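Local coordinates for odorant-binding protein 1F (Rattus norvegicus, PDB 3FIQ), which is a secreted lipocalin that probably binds a wide variety of chemical odorants in the nasal epithelium, at residues G45-V57 with H66-Y78. Residues are numbered along the deposited sequence; the frame is centred on the assembly and turned at random. Where two conformers were deposited one is given.
Sequences GDECQELKIIFNV and HTVVGQKHEDGRY. With EDO (1,2-ethanediol), chain E.
L51, I53 and F55 pair with G70, V68 and H66 through reciprocal N-H...O=C bonds, joining strands 50-57 and 66-72 as antiparallel neighbours whose axes run at 157°. On one face, E50 CG touches V69 CG1 at 3.4 Å, and T67 lies alongside I54, its hydroxyl hydrogen-bonded to an ethanediol probably from the crystallisation liquor; beta-branching suits V69, I54 and T67 to the extended strand, and polar ends suit E50, T67 and Q71 to solvent. On the other, H66 CB sits over the F55 ring, 3.8 Å from its centroid, while V68 CG1 meets that ring's edge. The strands form a hairpin of the lipocalin barrel, and buried L51, I53, F55 and V68 probably face its interior, where lipocalins hold ligands.

L51 CD2 lies over the centre of the Y78 ring, with K72 CG near the rim of the opposite face; glycine suits position 70 because Y78 CB packs close. Y78 OH donates to C48 O at 2.7 Å, in the carbonyl plane, beside the C44–C48 disulfide. Q49 CB points away from strand 66-72, but a bend at chi2 (63°) brings its amide round: NE2 donates to Q71 OE1 and K72 O, both at 2.9 Å. Q71 NE2 in turn donates to E50 OE1, using glutamine's paired donor and acceptor.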
loop_
_atom_site.group_PDB
_atom_site.type_symbol
_atom_site.label_atom_id
_atom_site.label_comp_id
_atom_site.label_asym_id
_atom_site.label_seq_id
_atom_site.Cartn_x
_atom_site.Cartn_y
_atom_site.Cartn_z
ATOM N N GLY A 45 2.080 4.620 -17.223
ATOM C CA GLY A 45 2.522 5.205 -18.467
ATOM C C GLY A 45 2.541 6.696 -18.365
ATOM O O GLY A 45 2.601 7.244 -17.288
ATOM N N ASP A 46 2.532 7.350 -19.507
ATOM C CA ASP A 46 2.457 8.790 -19.584
ATOM C C ASP A 46 1.785 9.400 -18.349
ATOM O O ASP A 46 0.586 9.088 -18.027
ATOM C CB ASP A 46 1.668 9.147 -20.846
ATOM C CG ASP A 46 2.238 8.472 -22.103
ATOM O OD1 ASP A 46 3.387 8.818 -22.482
ATOM O OD2 ASP A 46 1.547 7.610 -22.711
ATOM N N GLU A 47 2.579 10.239 -17.675
ATOM C CA GLU A 47 2.131 11.049 -16.565
ATOM C C GLU A 47 1.674 10.194 -15.378
ATOM O O GLU A 47 1.185 10.733 -14.406
ATOM C CB GLU A 47 0.960 11.961 -16.983
ATOM C CG GLU A 47 1.177 12.823 -18.253
ATOM C CD GLU A 47 2.445 13.630 -18.164
ATOM O OE1 GLU A 47 2.647 14.305 -17.122
ATOM O OE2 GLU A 47 3.251 13.564 -19.123
ATOM N N CYS A 48 1.844 8.879 -15.460
ATOM C CA CYS A 48 1.322 7.943 -14.446
ATOM C C CYS A 48 -0.172 8.148 -14.188
ATOM O O CYS A 48 -0.644 8.062 -13.027
ATOM C CB CYS A 48 2.081 8.118 -13.135
ATOM S SG CYS A 48 2.302 6.583 -12.226
ATOM N N GLN A 49 -0.919 8.352 -15.260
ATOM C CA GLN A 49 -2.379 8.549 -15.167
ATOM C C GLN A 49 -3.044 7.211 -14.751
ATOM O O GLN A 49 -4.017 7.186 -14.003
ATOM C CB GLN A 49 -2.980 9.066 -16.477
ATOM C CG GLN A 49 -4.527 8.992 -16.581
ATOM C CD GLN A 49 -5.228 9.851 -15.557
ATOM O OE1 GLN A 49 -4.810 11.026 -15.356
ATOM N NE2 GLN A 49 -6.296 9.284 -14.862
ATOM N N GLU A 50 -2.493 6.124 -15.236
ATOM C CA GLU A 50 -3.090 4.817 -15.087
ATOM C C GLU A 50 -2.065 3.939 -14.417
ATOM O O GLU A 50 -1.109 3.527 -15.077
ATOM C CB GLU A 50 -3.553 4.284 -16.466
ATOM C CG GLU A 50 -4.519 3.162 -16.452
ATOM C CD GLU A 50 -5.294 2.972 -17.813
ATOM O OE1 GLU A 50 -6.273 3.722 -18.208
ATOM O OE2 GLU A 50 -4.879 2.057 -18.479
ATOM N N LEU A 51 -2.253 3.627 -13.140
ATOM C CA LEU A 51 -1.246 2.893 -12.337
ATOM C C LEU A 51 -1.733 1.510 -12.047
ATOM O O LEU A 51 -2.643 1.290 -11.230
ATOM C CB LEU A 51 -0.996 3.658 -11.010
ATOM C CG LEU A 51 -0.080 3.008 -9.974
ATOM C CD1 LEU A 51 1.289 2.734 -10.499
ATOM C CD2 LEU A 51 0.058 3.974 -8.794
ATOM N N LYS A 52 -1.070 0.530 -12.675
ATOM C CA LYS A 52 -1.409 -0.862 -12.453
ATOM C C LYS A 52 -0.587 -1.426 -11.330
ATOM O O LYS A 52 0.655 -1.405 -11.398
ATOM C CB LYS A 52 -1.097 -1.642 -13.729
ATOM C CG LYS A 52 -2.152 -1.552 -14.839
ATOM C CD LYS A 52 -2.058 -0.340 -15.650
ATOM C CE LYS A 52 -0.726 -0.213 -16.436
ATOM N NZ LYS A 52 -0.763 1.156 -17.017
ATOM N N ILE A 53 -1.239 -1.948 -10.301
ATOM C CA ILE A 53 -0.534 -2.552 -9.189
ATOM C C ILE A 53 -0.927 -4.016 -9.128
ATOM O O ILE A 53 -2.080 -4.339 -9.032
ATOM C CB ILE A 53 -0.884 -1.832 -7.881
ATOM C CG1 ILE A 53 -0.518 -0.340 -7.947
ATOM C CG2 ILE A 53 -0.188 -2.542 -6.728
ATOM C CD1 ILE A 53 -0.957 0.413 -6.687
ATOM N N ILE A 54 0.073 -4.903 -9.149
ATOM C CA ILE A 54 -0.159 -6.347 -8.999
ATOM C C ILE A 54 0.281 -6.668 -7.574
ATOM O O ILE A 54 1.372 -6.240 -7.120
ATOM C CB ILE A 54 0.658 -7.162 -10.001
ATOM C CG1 ILE A 54 0.154 -6.841 -11.408
ATOM C CG2 ILE A 54 0.529 -8.667 -9.698
ATOM C CD1 ILE A 54 1.039 -7.417 -12.533
ATOM N N PHE A 55 -0.559 -7.391 -6.848
ATOM C CA PHE A 55 -0.270 -7.788 -5.472
ATOM C C PHE A 55 -0.890 -9.133 -5.175
ATOM O O PHE A 55 -1.746 -9.600 -5.916
ATOM C CB PHE A 55 -0.801 -6.743 -4.477
ATOM C CG PHE A 55 -2.273 -6.536 -4.460
ATOM C CD1 PHE A 55 -2.838 -5.555 -5.262
ATOM C CD2 PHE A 55 -3.106 -7.217 -3.569
ATOM C CE1 PHE A 55 -4.246 -5.322 -5.214
ATOM C CE2 PHE A 55 -4.452 -6.922 -3.484
ATOM C CZ PHE A 55 -5.037 -6.005 -4.326
ATOM N N ASN A 56 -0.387 -9.779 -4.157
ATOM C CA ASN A 56 -0.974 -11.019 -3.678
ATOM C C ASN A 56 -1.633 -10.811 -2.350
ATOM O O ASN A 56 -1.200 -10.009 -1.532
ATOM C CB ASN A 56 0.081 -12.169 -3.565
ATOM C CG ASN A 56 0.398 -12.725 -4.905
ATOM O OD1 ASN A 56 -0.394 -13.529 -5.453
ATOM N ND2 ASN A 56 1.470 -12.272 -5.477
ATOM N N VAL A 57 -2.644 -11.646 -2.069
ATOM C CA VAL A 57 -3.145 -11.832 -0.724
ATOM C C VAL A 57 -2.978 -13.296 -0.480
ATOM O O VAL A 57 -2.953 -14.089 -1.403
ATOM C CB VAL A 57 -4.649 -11.387 -0.511
ATOM C CG1 VAL A 57 -4.795 -9.905 -0.707
ATOM C CG2 VAL A 57 -5.621 -12.208 -1.318
ATOM N N HIS A 66 -3.875 -10.478 -7.441
ATOM C CA HIS A 66 -4.815 -9.432 -7.828
ATOM C C HIS A 66 -4.135 -8.338 -8.607
ATOM O O HIS A 66 -2.929 -8.041 -8.453
ATOM C CB HIS A 66 -5.402 -8.803 -6.555
ATOM C CG HIS A 66 -6.265 -9.724 -5.766
ATOM N ND1 HIS A 66 -7.617 -9.814 -6.033
ATOM C CD2 HIS A 66 -6.025 -10.568 -4.747
ATOM C CE1 HIS A 66 -8.163 -10.670 -5.191
ATOM N NE2 HIS A 66 -7.210 -11.194 -4.447
ATOM N N THR A 67 -4.923 -7.659 -9.452
ATOM C CA THR A 67 -4.439 -6.465 -10.100
ATOM C C THR A 67 -5.491 -5.408 -9.876
ATOM O O THR A 67 -6.674 -5.660 -10.015
ATOM C CB THR A 67 -4.277 -6.610 -11.630
ATOM O OG1 THR A 67 -3.463 -7.724 -11.910
ATOM C CG2 THR A 67 -3.673 -5.368 -12.189
ATOM N N VAL A 68 -5.053 -4.194 -9.537
ATOM C CA VAL A 68 -5.941 -3.014 -9.499
ATOM C C VAL A 68 -5.343 -2.003 -10.441
ATOM O O VAL A 68 -4.129 -1.952 -10.645
ATOM C CB VAL A 68 -6.160 -2.376 -8.128
ATOM C CG1 VAL A 68 -6.910 -3.278 -7.265
ATOM C CG2 VAL A 68 -4.850 -2.007 -7.451
ATOM N N VAL A 69 -6.191 -1.185 -11.053
ATOM C CA VAL A 69 -5.759 -0.050 -11.838
ATOM C C VAL A 69 -6.226 1.199 -11.153
ATOM O O VAL A 69 -7.393 1.467 -11.070
ATOM C CB VAL A 69 -6.302 -0.099 -13.269
ATOM C CG1 VAL A 69 -5.763 1.034 -14.134
ATOM C CG2 VAL A 69 -5.962 -1.429 -13.932
ATOM N N GLY A 70 -5.276 1.989 -10.636
ATOM C CA GLY A 70 -5.607 3.306 -10.105
ATOM C C GLY A 70 -5.636 4.336 -11.207
ATOM O O GLY A 70 -4.815 4.393 -12.089
ATOM N N GLN A 71 -6.669 5.158 -11.158
ATOM C CA GLN A 71 -6.816 6.359 -12.026
ATOM C C GLN A 71 -6.484 7.585 -11.275
ATOM O O GLN A 71 -7.089 7.882 -10.265
ATOM C CB GLN A 71 -8.195 6.420 -12.579
ATOM C CG GLN A 71 -8.437 5.282 -13.605
ATOM C CD GLN A 71 -7.634 5.450 -14.897
ATOM O OE1 GLN A 71 -7.197 6.563 -15.292
ATOM N NE2 GLN A 71 -7.451 4.344 -15.600
ATOM N N LYS A 72 -5.482 8.313 -11.790
ATOM C CA LYS A 72 -5.048 9.570 -11.174
ATOM C C LYS A 72 -6.070 10.701 -11.411
ATOM O O LYS A 72 -6.644 10.801 -12.469
ATOM C CB LYS A 72 -3.675 10.009 -11.736
ATOM C CG LYS A 72 -3.066 11.095 -10.865
ATOM C CD LYS A 72 -1.622 11.371 -11.201
ATOM C CE LYS A 72 -1.025 12.371 -10.164
ATOM N NZ LYS A 72 0.344 12.868 -10.598
ATOM N N HIS A 73 -6.245 11.562 -10.411
ATOM C CA HIS A 73 -7.067 12.752 -10.530
ATOM C C HIS A 73 -6.312 14.027 -10.189
ATOM O O HIS A 73 -5.129 13.984 -9.713
ATOM C CB HIS A 73 -8.283 12.578 -9.649
ATOM C CG HIS A 73 -9.011 11.313 -9.908
ATOM N ND1 HIS A 73 -9.631 11.063 -11.110
ATOM C CD2 HIS A 73 -9.215 10.212 -9.137
ATOM C CE1 HIS A 73 -10.179 9.848 -11.056
ATOM N NE2 HIS A 73 -9.985 9.341 -9.860
ATOM N N GLU A 74 -6.933 15.175 -10.417
ATOM C CA GLU A 74 -6.199 16.416 -10.259
ATOM C C GLU A 74 -5.681 16.604 -8.819
ATOM O O GLU A 74 -4.624 17.278 -8.631
ATOM C CB GLU A 74 -7.015 17.629 -10.644
ATOM C CG GLU A 74 -6.154 18.873 -10.895
ATOM C CD GLU A 74 -6.906 20.082 -11.373
ATOM O OE1 GLU A 74 -8.120 20.163 -11.195
ATOM O OE2 GLU A 74 -6.233 20.998 -11.928
ATOM N N ASP A 75 -6.382 16.138 -7.811
ATOM C CA ASP A 75 -5.985 16.306 -6.433
ATOM C C ASP A 75 -4.859 15.409 -5.991
ATOM O O ASP A 75 -4.423 15.403 -4.811
ATOM C CB ASP A 75 -7.168 16.158 -5.489
ATOM C CG ASP A 75 -7.829 14.797 -5.524
ATOM O OD1 ASP A 75 -7.410 13.891 -6.221
ATOM O OD2 ASP A 75 -8.854 14.715 -4.875
ATOM N N GLY A 76 -4.387 14.619 -6.941
ATOM C CA GLY A 76 -3.258 13.756 -6.648
ATOM C C GLY A 76 -3.636 12.383 -6.204
ATOM O O GLY A 76 -2.743 11.553 -6.131
ATOM N N ARG A 77 -4.905 12.149 -5.861
ATOM C CA ARG A 77 -5.352 10.862 -5.458
ATOM C C ARG A 77 -5.528 9.952 -6.695
ATOM O O ARG A 77 -5.848 10.381 -7.788
ATOM C CB ARG A 77 -6.643 10.918 -4.686
ATOM C CG ARG A 77 -6.548 11.217 -3.246
ATOM C CD ARG A 77 -5.759 12.465 -2.985
ATOM N NE ARG A 77 -5.876 12.677 -1.547
ATOM C CZ ARG A 77 -5.275 13.651 -0.881
ATOM N NH1 ARG A 77 -4.543 14.519 -1.522
ATOM N NH2 ARG A 77 -5.472 13.755 0.433
ATOM N N TYR A 78 -5.246 8.679 -6.492
ATOM C CA TYR A 78 -5.716 7.635 -7.406
ATOM C C TYR A 78 -6.965 6.978 -6.801
ATOM O O TYR A 78 -7.043 6.757 -5.585
ATOM C CB TYR A 78 -4.618 6.554 -7.467
ATOM C CG TYR A 78 -3.421 7.009 -8.198
ATOM C CD1 TYR A 78 -2.382 7.662 -7.572
ATOM C CD2 TYR A 78 -3.295 6.735 -9.564
ATOM C CE1 TYR A 78 -1.293 8.121 -8.313
ATOM C CE2 TYR A 78 -2.184 7.148 -10.295
ATOM C CZ TYR A 78 -1.215 7.875 -9.670
ATOM O OH TYR A 78 -0.097 8.303 -10.370
HETATM C C1 EDO E . -6.248 -10.412 -12.623
HETATM O O1 EDO E . -6.496 -9.039 -12.397
HETATM C C2 EDO E . -5.457 -10.840 -11.381
HETATM O O2 EDO E . -4.050 -10.368 -11.351
HETATM O O HOH W 1 2.525 12.078 -11.822
HETATM O O HOH W 2 -0.012 13.010 -13.223
HETATM O O HOH W 3 -7.559 6.960 -17.933
#